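Local coordinates for capsid polyprotein VP90 (Turkey astrovirus 2, PDB 3TS3) that probably self-assembles into the icosahedral T=3 immature capsid of the virus, this chain being the projection (spike) domain of the capsid protein, at residues W76-D81 with A177-L182; G140-S145 with L156-S161; D148-R153 with K183-W188. All blocks are in the same frame, centred on the assembly; numbering follows the deposited sequence.

Contact 1 (W76-D81 with A177-L182)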
loop_
_atom_site.group_PDB
_atom_site.type_symbol
_atom_site.label_atom_id
_atom_site.label_comp_id
_atom_site.label_asym_id
_atom_site.label_seq_id
_atom_site.Cartn_x
_atom_site.Cartn_y
_atom_site.Cartn_z
ATOM N N TRP C 76 22.008 -1.242 5.713
ATOM C CA TRP C 76 20.884 -1.756 6.488
ATOM C C TRP C 76 20.011 -2.691 5.647
ATOM O O TRP C 76 19.400 -2.289 4.676
ATOM C CB TRP C 76 20.074 -0.597 7.074
ATOM C CG TRP C 76 20.880 0.257 8.022
ATOM C CD1 TRP C 76 21.558 1.403 7.723
ATOM C CD2 TRP C 76 21.095 0.022 9.418
ATOM N NE1 TRP C 76 22.182 1.890 8.841
ATOM C CE2 TRP C 76 21.902 1.068 9.898
ATOM C CE3 TRP C 76 20.676 -0.968 10.312
ATOM C CZ2 TRP C 76 22.305 1.147 11.220
ATOM C CZ3 TRP C 76 21.076 -0.882 11.629
ATOM C CH2 TRP C 76 21.878 0.168 12.071
ATOM N N TRP C 77 19.984 -3.948 6.058
ATOM C CA TRP C 77 19.334 -5.011 5.320
ATOM C C TRP C 77 18.170 -5.557 6.121
ATOM O O TRP C 77 18.277 -5.762 7.308
ATOM C CB TRP C 77 20.367 -6.084 4.972
ATOM C CG TRP C 77 21.427 -5.492 4.112
ATOM C CD1 TRP C 77 22.625 -4.984 4.515
ATOM C CD2 TRP C 77 21.352 -5.276 2.701
ATOM N NE1 TRP C 77 23.315 -4.490 3.434
ATOM C CE2 TRP C 77 22.553 -4.661 2.308
ATOM C CE3 TRP C 77 20.395 -5.562 1.730
ATOM C CZ2 TRP C 77 22.807 -4.314 0.987
ATOM C CZ3 TRP C 77 20.652 -5.227 0.430
ATOM C CH2 TRP C 77 21.849 -4.615 0.065
ATOM N N ASN C 78 17.047 -5.731 5.452
ATOM C CA ASN C 78 15.822 -6.098 6.124
ATOM C C ASN C 78 15.178 -7.342 5.548
ATOM O O ASN C 78 14.927 -7.414 4.369
ATOM C CB ASN C 78 14.859 -4.916 6.034
ATOM C CG ASN C 78 15.477 -3.636 6.553
ATOM O OD1 ASN C 78 15.488 -3.394 7.741
ATOM N ND2 ASN C 78 16.005 -2.822 5.658
ATOM N N ILE C 79 14.924 -8.316 6.411
ATOM C CA ILE C 79 14.231 -9.528 6.027
ATOM C C ILE C 79 12.886 -9.490 6.748
ATOM O O ILE C 79 12.807 -9.771 7.938
ATOM C CB ILE C 79 15.030 -10.763 6.480
ATOM C CG1 ILE C 79 16.467 -10.680 5.967
ATOM C CG2 ILE C 79 14.380 -12.036 5.994
ATOM C CD1 ILE C 79 17.403 -11.708 6.562
ATOM N N LEU C 80 11.831 -9.159 6.010
ATOM C CA LEU C 80 10.504 -9.012 6.598
ATOM C C LEU C 80 9.524 -10.059 6.073
ATOM O O LEU C 80 9.640 -10.516 4.953
ATOM C CB LEU C 80 9.956 -7.605 6.354
ATOM C CG LEU C 80 10.775 -6.443 6.910
ATOM C CD1 LEU C 80 9.959 -5.166 6.784
ATOM C CD2 LEU C 80 11.143 -6.694 8.356
ATOM N N ASP C 81 8.561 -10.420 6.909
ATOM C CA ASP C 81 7.572 -11.434 6.573
ATOM C C ASP C 81 6.266 -10.742 6.181
ATOM O O ASP C 81 5.727 -9.971 6.947
ATOM C CB ASP C 81 7.352 -12.311 7.812
ATOM C CG ASP C 81 6.255 -13.340 7.632
ATOM O OD1 ASP C 81 5.932 -13.693 6.498
ATOM O OD2 ASP C 81 5.739 -13.802 8.661
ATOM N N ALA C 177 15.345 -0.665 16.166
ATOM C CA ALA C 177 15.433 -1.983 16.769
ATOM C C ALA C 177 14.084 -2.687 16.729
ATOM O O ALA C 177 14.022 -3.892 16.603
ATOM C CB ALA C 177 15.956 -1.893 18.193
ATOM N N GLN C 178 13.017 -1.911 16.856
ATOM C CA GLN C 178 11.663 -2.440 16.791
ATOM C C GLN C 178 10.967 -2.039 15.493
ATOM O O GLN C 178 9.750 -2.068 15.400
ATOM C CB GLN C 178 10.839 -2.024 18.008
ATOM C CG GLN C 178 11.288 -2.665 19.313
ATOM C CD GLN C 178 11.924 -1.682 20.276
ATOM O OE1 GLN C 178 12.863 -0.965 19.932
ATOM N NE2 GLN C 178 11.409 -1.648 21.500
ATOM N N TYR C 179 11.753 -1.616 14.514
ATOM C CA TYR C 179 11.223 -1.213 13.213
ATOM C C TYR C 179 10.302 -0.002 13.310
ATOM O O TYR C 179 9.476 0.235 12.449
ATOM C CB TYR C 179 10.583 -2.400 12.466
ATOM C CG TYR C 179 11.624 -3.138 11.684
ATOM C CD1 TYR C 179 12.425 -4.084 12.291
ATOM C CD2 TYR C 179 11.869 -2.827 10.364
ATOM C CE1 TYR C 179 13.417 -4.727 11.592
ATOM C CE2 TYR C 179 12.856 -3.467 9.660
ATOM C CZ TYR C 179 13.629 -4.411 10.283
ATOM O OH TYR C 179 14.619 -5.042 9.587
ATOM N N GLN C 180 10.479 0.764 14.376
ATOM C CA GLN C 180 9.690 1.964 14.627
ATOM C C GLN C 180 9.875 3.082 13.597
ATOM O O GLN C 180 8.943 3.832 13.321
ATOM C CB GLN C 180 9.907 2.476 16.052
ATOM C CG GLN C 180 11.293 3.006 16.339
ATOM C CD GLN C 180 12.253 1.951 16.864
ATOM O OE1 GLN C 180 12.096 0.764 16.618
ATOM N NE2 GLN C 180 13.265 2.403 17.587
ATOM N N ASN C 181 11.094 3.234 13.092
ATOM C CA ASN C 181 11.426 4.250 12.096
ATOM C C ASN C 181 10.900 4.035 10.687
ATOM O O ASN C 181 10.734 4.978 9.949
ATOM C CB ASN C 181 12.933 4.482 12.002
ATOM C CG ASN C 181 13.565 4.772 13.335
ATOM O OD1 ASN C 181 12.930 5.300 14.234
ATOM N ND2 ASN C 181 14.841 4.442 13.459
ATOM N N LEU C 182 10.723 2.783 10.302
ATOM C CA LEU C 182 10.470 2.480 8.910
ATOM C C LEU C 182 9.038 2.776 8.479
ATOM O O LEU C 182 8.090 2.297 9.074
ATOM C CB LEU C 182 10.831 1.017 8.630
ATOM C CG LEU C 182 10.761 0.513 7.190
ATOM C CD1 LEU C 182 11.554 1.409 6.274
ATOM C CD2 LEU C 182 11.240 -0.917 7.103
#

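Contact 2 (G140-S145 with L156-S161)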
loop_
_atom_site.group_PDB
_atom_site.type_symbol
_atom_site.label_atom_id
_atom_site.label_comp_id
_atom_site.label_asym_id
_atom_site.label_seq_id
_atom_site.Cartn_x
_atom_site.Cartn_y
_atom_site.Cartn_z
ATOM N N GLY C 140 16.357 -22.946 -5.417
ATOM C CA GLY C 140 15.124 -23.199 -6.126
ATOM C C GLY C 140 13.883 -22.540 -5.546
ATOM O O GLY C 140 12.840 -22.598 -6.162
ATOM N N ASP C 141 13.999 -21.898 -4.388
ATOM C CA ASP C 141 12.849 -21.201 -3.812
ATOM C C ASP C 141 12.451 -20.084 -4.755
ATOM O O ASP C 141 13.301 -19.466 -5.359
ATOM C CB ASP C 141 13.193 -20.600 -2.448
ATOM C CG ASP C 141 13.087 -21.608 -1.317
ATOM O OD1 ASP C 141 12.589 -22.716 -1.550
ATOM O OD2 ASP C 141 13.503 -21.269 -0.203
ATOM N N PRO C 142 11.160 -19.804 -4.864
ATOM C CA PRO C 142 10.740 -18.745 -5.776
ATOM C C PRO C 142 11.331 -17.399 -5.377
ATOM O O PRO C 142 11.378 -17.083 -4.204
ATOM C CB PRO C 142 9.225 -18.716 -5.589
ATOM C CG PRO C 142 8.865 -20.133 -5.264
ATOM C CD PRO C 142 10.033 -20.666 -4.457
ATOM N N VAL C 143 11.797 -16.642 -6.362
ATOM C CA VAL C 143 12.255 -15.284 -6.137
ATOM C C VAL C 143 11.678 -14.357 -7.202
ATOM O O VAL C 143 11.570 -14.730 -8.361
ATOM C CB VAL C 143 13.795 -15.172 -6.047
ATOM C CG1 VAL C 143 14.467 -15.641 -7.319
ATOM C CG2 VAL C 143 14.203 -13.753 -5.710
ATOM N N ILE C 144 11.272 -13.167 -6.784
ATOM C CA ILE C 144 10.701 -12.204 -7.710
ATOM C C ILE C 144 11.380 -10.846 -7.592
ATOM O O ILE C 144 11.506 -10.309 -6.510
ATOM C CB ILE C 144 9.184 -12.033 -7.479
ATOM C CG1 ILE C 144 8.454 -13.360 -7.698
ATOM C CG2 ILE C 144 8.619 -10.947 -8.386
ATOM C CD1 ILE C 144 7.015 -13.357 -7.207
ATOM N N SER C 145 11.794 -10.297 -8.726
ATOM C CA SER C 145 12.382 -8.966 -8.785
ATOM C C SER C 145 11.291 -7.913 -8.604
ATOM O O SER C 145 10.308 -7.922 -9.316
ATOM C CB SER C 145 13.055 -8.802 -10.147
ATOM O OG SER C 145 13.327 -7.455 -10.446
ATOM N N LEU C 156 11.260 -10.421 -3.553
ATOM C CA LEU C 156 10.242 -11.121 -2.789
ATOM C C LEU C 156 10.524 -12.607 -2.965
ATOM O O LEU C 156 10.580 -13.104 -4.082
ATOM C CB LEU C 156 8.839 -10.782 -3.293
ATOM C CG LEU C 156 7.652 -11.535 -2.677
ATOM C CD1 LEU C 156 7.486 -11.221 -1.207
ATOM C CD2 LEU C 156 6.378 -11.204 -3.435
ATOM N N PHE C 157 10.708 -13.302 -1.850
ATOM C CA PHE C 157 10.989 -14.724 -1.876
ATOM C C PHE C 157 9.810 -15.483 -1.295
ATOM O O PHE C 157 9.051 -14.952 -0.502
ATOM C CB PHE C 157 12.186 -15.069 -0.981
ATOM C CG PHE C 157 13.500 -14.474 -1.406
ATOM C CD1 PHE C 157 14.250 -15.054 -2.411
ATOM C CD2 PHE C 157 14.025 -13.387 -0.739
ATOM C CE1 PHE C 157 15.468 -14.524 -2.775
ATOM C CE2 PHE C 157 15.240 -12.860 -1.096
ATOM C CZ PHE C 157 15.960 -13.430 -2.117
ATOM N N TYR C 158 9.678 -16.741 -1.691
ATOM C CA TYR C 158 8.786 -17.646 -1.005
ATOM C C TYR C 158 9.703 -18.697 -0.394
ATOM O O TYR C 158 10.300 -19.492 -1.112
ATOM C CB TYR C 158 7.775 -18.277 -1.956
ATOM C CG TYR C 158 6.753 -19.158 -1.264
ATOM C CD1 TYR C 158 5.894 -18.638 -0.324
ATOM C CD2 TYR C 158 6.647 -20.495 -1.570
ATOM C CE1 TYR C 158 4.967 -19.427 0.310
ATOM C CE2 TYR C 158 5.720 -21.294 -0.944
ATOM C CZ TYR C 158 4.878 -20.756 -0.004
ATOM O OH TYR C 158 3.948 -21.550 0.627
ATOM N N ARG C 159 9.805 -18.698 0.933
ATOM C CA ARG C 159 10.641 -19.680 1.613
ATOM C C ARG C 159 9.768 -20.900 1.842
ATOM O O ARG C 159 8.990 -20.962 2.777
ATOM C CB ARG C 159 11.167 -19.131 2.941
ATOM C CG ARG C 159 12.167 -20.051 3.641
ATOM C CD ARG C 159 12.433 -19.658 5.093
ATOM N NE ARG C 159 13.140 -18.391 5.230
ATOM C CZ ARG C 159 12.767 -17.400 6.031
ATOM N NH1 ARG C 159 11.677 -17.508 6.776
ATOM N NH2 ARG C 159 13.491 -16.296 6.079
ATOM N N THR C 160 9.934 -21.881 0.970
ATOM C CA THR C 160 9.085 -23.060 0.932
ATOM C C THR C 160 9.116 -23.864 2.222
ATOM O O THR C 160 8.120 -24.450 2.597
ATOM C CB THR C 160 9.432 -23.974 -0.259
ATOM O OG1 THR C 160 10.773 -24.442 -0.132
ATOM C CG2 THR C 160 9.312 -23.214 -1.558
ATOM N N SER C 161 10.250 -23.868 2.909
ATOM C CA SER C 161 10.389 -24.683 4.107
ATOM C C SER C 161 9.384 -24.309 5.187
ATOM O O SER C 161 8.888 -25.177 5.886
ATOM C CB SER C 161 11.808 -24.597 4.666
ATOM O OG SER C 161 12.144 -23.273 5.038
HETATM O O HOH W 1 13.011 -23.165 1.743
#

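Contact 3 (D148-R153 with K183-W188)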
loop_
_atom_site.group_PDB
_atom_site.type_symbol
_atom_site.label_atom_id
_atom_site.label_comp_id
_atom_site.label_asym_id
_atom_site.label_seq_id
_atom_site.Cartn_x
_atom_site.Cartn_y
_atom_site.Cartn_z
ATOM N N ASP C 148 10.557 -0.653 -5.045
ATOM C CA ASP C 148 9.688 0.266 -4.335
ATOM C C ASP C 148 9.376 1.461 -5.230
ATOM O O ASP C 148 9.832 1.528 -6.350
ATOM C CB ASP C 148 10.225 0.649 -2.949
ATOM C CG ASP C 148 11.410 1.582 -3.004
ATOM O OD1 ASP C 148 11.669 2.143 -4.070
ATOM O OD2 ASP C 148 12.059 1.737 -1.962
ATOM N N THR C 149 8.580 2.386 -4.724
ATOM C CA THR C 149 8.114 3.506 -5.523
ATOM C C THR C 149 9.206 4.510 -5.859
ATOM O O THR C 149 8.991 5.402 -6.652
ATOM C CB THR C 149 6.884 4.177 -4.904
ATOM O OG1 THR C 149 7.082 4.328 -3.498
ATOM C CG2 THR C 149 5.654 3.299 -5.146
ATOM N N ASN C 150 10.372 4.349 -5.244
ATOM C CA ASN C 150 11.533 5.179 -5.557
ATOM C C ASN C 150 12.469 4.501 -6.541
ATOM O O ASN C 150 13.510 5.044 -6.873
ATOM C CB ASN C 150 12.323 5.525 -4.297
ATOM C CG ASN C 150 11.564 6.419 -3.360
ATOM O OD1 ASN C 150 10.814 7.283 -3.782
ATOM N ND2 ASN C 150 11.765 6.210 -2.071
ATOM N N GLY C 151 12.098 3.316 -7.011
ATOM C CA GLY C 151 12.976 2.562 -7.887
ATOM C C GLY C 151 14.138 1.864 -7.194
ATOM O O GLY C 151 15.159 1.605 -7.802
ATOM N N ARG C 152 13.967 1.546 -5.917
ATOM C CA ARG C 152 14.997 0.835 -5.176
ATOM C C ARG C 152 14.688 -0.647 -5.288
ATOM O O ARG C 152 13.691 -1.122 -4.761
ATOM C CB ARG C 152 14.980 1.256 -3.713
ATOM C CG ARG C 152 16.187 0.787 -2.926
ATOM C CD ARG C 152 16.087 1.192 -1.475
ATOM N NE ARG C 152 17.339 0.966 -0.760
ATOM C CZ ARG C 152 18.334 1.840 -0.687
ATOM N NH1 ARG C 152 18.250 3.018 -1.288
ATOM N NH2 ARG C 152 19.423 1.523 -0.011
ATOM N N ARG C 153 15.561 -1.357 -5.989
ATOM C CA ARG C 153 15.378 -2.767 -6.282
ATOM C C ARG C 153 15.374 -3.609 -5.015
ATOM O O ARG C 153 16.108 -3.344 -4.070
ATOM C CB ARG C 153 16.474 -3.262 -7.231
ATOM C CG ARG C 153 16.206 -4.614 -7.903
ATOM C CD ARG C 153 15.719 -4.381 -9.300
ATOM N NE ARG C 153 15.494 -5.572 -10.118
ATOM C CZ ARG C 153 16.206 -5.876 -11.195
ATOM N NH1 ARG C 153 17.223 -5.110 -11.562
ATOM N NH2 ARG C 153 15.896 -6.944 -11.909
ATOM N N LYS C 183 8.906 3.590 7.441
ATOM C CA LYS C 183 7.597 3.859 6.879
ATOM C C LYS C 183 7.580 3.116 5.540
ATOM O O LYS C 183 8.247 3.503 4.600
ATOM C CB LYS C 183 7.374 5.366 6.706
ATOM C CG LYS C 183 7.841 6.273 7.872
ATOM C CD LYS C 183 7.255 5.924 9.236
ATOM C CE LYS C 183 7.684 6.954 10.299
ATOM N NZ LYS C 183 7.586 6.444 11.696
ATOM N N MET C 184 6.829 2.025 5.478
ATOM C CA MET C 184 6.813 1.170 4.298
ATOM C C MET C 184 6.256 1.812 3.041
ATOM O O MET C 184 5.351 2.619 3.096
ATOM C CB MET C 184 6.013 -0.104 4.558
ATOM C CG MET C 184 6.650 -1.051 5.512
ATOM S SD MET C 184 8.170 -1.775 4.862
ATOM C CE MET C 184 7.618 -2.465 3.335
ATOM N N LEU C 185 6.796 1.376 1.914
ATOM C CA LEU C 185 6.380 1.819 0.595
ATOM C C LEU C 185 5.771 0.635 -0.136
ATOM O O LEU C 185 5.976 -0.498 0.239
ATOM C CB LEU C 185 7.585 2.305 -0.208
ATOM C CG LEU C 185 8.402 3.452 0.381
ATOM C CD1 LEU C 185 9.582 3.765 -0.523
ATOM C CD2 LEU C 185 7.547 4.670 0.585
ATOM N N TYR C 186 5.001 0.926 -1.175
ATOM C CA TYR C 186 4.457 -0.108 -2.033
ATOM C C TYR C 186 5.612 -0.709 -2.820
ATOM O O TYR C 186 6.563 -0.022 -3.140
ATOM C CB TYR C 186 3.468 0.474 -3.046
ATOM C CG TYR C 186 2.087 0.830 -2.536
ATOM C CD1 TYR C 186 1.144 -0.144 -2.266
ATOM C CD2 TYR C 186 1.722 2.147 -2.373
ATOM C CE1 TYR C 186 -0.121 0.202 -1.828
ATOM C CE2 TYR C 186 0.477 2.496 -1.934
ATOM C CZ TYR C 186 -0.444 1.528 -1.673
ATOM O OH TYR C 186 -1.689 1.909 -1.244
ATOM N N PHE C 187 5.497 -1.982 -3.153
ATOM C CA PHE C 187 6.471 -2.655 -3.990
ATOM C C PHE C 187 5.747 -3.159 -5.220
ATOM O O PHE C 187 4.646 -3.661 -5.118
ATOM C CB PHE C 187 7.156 -3.806 -3.246
ATOM C CG PHE C 187 8.235 -3.355 -2.310
ATOM C CD1 PHE C 187 7.929 -2.867 -1.064
ATOM C CD2 PHE C 187 9.557 -3.401 -2.693
ATOM C CE1 PHE C 187 8.920 -2.450 -0.218
ATOM C CE2 PHE C 187 10.542 -2.978 -1.851
ATOM C CZ PHE C 187 10.231 -2.511 -0.615
ATOM N N TRP C 188 6.378 -3.003 -6.375
ATOM C CA TRP C 188 5.808 -3.428 -7.644
ATOM C C TRP C 188 6.793 -4.336 -8.385
ATOM O O TRP C 188 7.995 -4.190 -8.240
ATOM C CB TRP C 188 5.496 -2.204 -8.508
ATOM C CG TRP C 188 4.364 -1.338 -8.023
ATOM C CD1 TRP C 188 4.424 -0.366 -7.067
ATOM C CD2 TRP C 188 3.021 -1.340 -8.508
ATOM N NE1 TRP C 188 3.195 0.224 -6.918
ATOM C CE2 TRP C 188 2.320 -0.352 -7.799
ATOM C CE3 TRP C 188 2.345 -2.080 -9.476
ATOM C CZ2 TRP C 188 0.982 -0.097 -8.014
ATOM C CZ3 TRP C 188 1.022 -1.819 -9.694
ATOM C CH2 TRP C 188 0.351 -0.839 -8.965
HETATM O O HOH W 2 4.801 3.803 -1.929
#

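Contact 1 (W76-D81 with A177-L182)
Y179 OH donates to N78 OD1 at 2.6 Å, a short bond, and the donor sits in the plane of the N78 amide on a lone pair of OD1, with a C=O...donor angle of 124°. The phenol ring and the amide are far from coplanar, their planes 75° apart, and OD1 lies at the ring edge, 3.3 Å from Y179 CE2. The other end of the amide is occupied as well: N78 ND2 donates to the carbonyl of F169 on the neighbouring strand, which should fix the flip of the group and leave OD1 turned to the tyrosine.

N78 and L80 lie two residues apart on strand 76-81, which runs antiparallel between strands 47-52 and 164-171; both side chains therefore emerge on the sheet face that receives the 177-182 loop, whereas W77 and I79 point to the other face and meet helix 129-135. L80 CG, anti to its carbonyl carbon (chi1 -60°), is the branch point from which both methyls meet the loop. CD2 lies over one face of the Y179 ring, 4.2 Å from the ring centroid, a CH-pi contact. The other methyl, L80 CD1, meets L182 CD2 more loosely at 4.4 Å, and L182 CD2 itself lies in the plane of the Y179 ring at its edge.

Y179 belongs to a loop without regular structure; A42 and R47 also touch this tyrosine. V206 of the second subunit packs on it, and L182 O accepts a hydrogen bond from T205 OG1 of that subunit.

Contact 2 (G140-S145 with L156-S161)
T160 OG1 donates to D141 OD1 at 2.9 Å, reaching the syn side of the carboxylate but 28° out of its plane. The other oxygen, D141 OD2, accepts from a water at 2.8 Å, and the same water accepts from the backbone N of S161. A138 N is a further donor to OD2, a set of partners that would be expected to favour a charged aspartate.

Beyond this polar end the backbones pair. Y158 N donates to P142 O, while I144 and L156 form a reciprocal antiparallel hydrogen-bonded pair, I144 N to L156 O at 2.8 Å and L156 N to I144 O at 3.0 Å. The strands belong to the beta hairpin 142-148/153-159, and their segment axes approach to 4.7 Å. Strands 117-119 and 164-171 continue the sheet on its two flanks.

V143 and F157 form the adjoining non-hydrogen-bonded pair, their side chains lying side by side and pointing the same way. V143 CG2, anti to its own backbone N, touches F157 CE1 at 3.3 Å, a tight apolar approach that meets the ring obliquely; I57 packs against both residues. On the opposite sheet face P142 and Y158 also run side by side, with P142 CB 3.9 Å from Y158 CB and P142 CG at the edge of the tyrosine ring. P142 CD lies 3.9 Å from T160 CG2, the two side chains crossing at about a right angle.

Contact 3 (D148-R153 with K183-W188)
D148 lays its CB over one face of the F187 ring, 4.0 Å from the ring centroid and 19° off the normal, a CH-pi contact offset toward the rim on the side of F187 CE2 and CZ. CG of D148 takes the crowded position between the backbone N and the carbonyl carbon (chi1 73°), which holds CG over its own turn; there OD1 accepts from N150 N at 2.8 Å and from R152 N at 3.0 Å. These two donors approach from opposite faces of the carboxylate plane, so OD1 is gripped from both sides.

The first of these bonds makes an Asx turn, set within a type I beta turn from D148 to G151, the tight connection between strands 142-148 and 153-159. L185 meets the turn with CD1, which lies 3.5 Å from D148 OD2 and 3.6 Å from N150 ND2; the N150 and L185 side chains cross at about a right angle.

The two branches of T149 meet different neighbours. OG1 is bonded to a water that accepts from Y186 N, bridging the segments, while CG2 is 4.1 Å from Y186 CB and meets the W188 ring obliquely. Y186 O in turn receives a CA-H...O contact from D148 CA. The phenol of Y186 leads away to the dimer interface, where its ring stacks on Y186 of the second subunit and its OH bonds to A38 N of that subunit. The F187 ring also meets F169 of strand 164-171.

All three contacts reach the same antiparallel sheet of the spike domain. Along the chain contact 2 is nested inside the loop closed by contact 1, whereas contact 3 crosses both. The centre of contact 1 lies about 14 Å from that of contact 3 and about 19 Å from that of contact 2; contacts 2 and 3, also about 19 Å apart, fall on opposite sides of the chain's centre. Residues 177-182 lead directly into 183-188, and L80 packs on M184; strands 142-148 and 187-189, sheet neighbours, and a probable S145 OG to R153 NE hydrogen bond link contacts 2 and 3. Contacts 1 and 3 meet the second subunit, while contact 2 stays within its own chain.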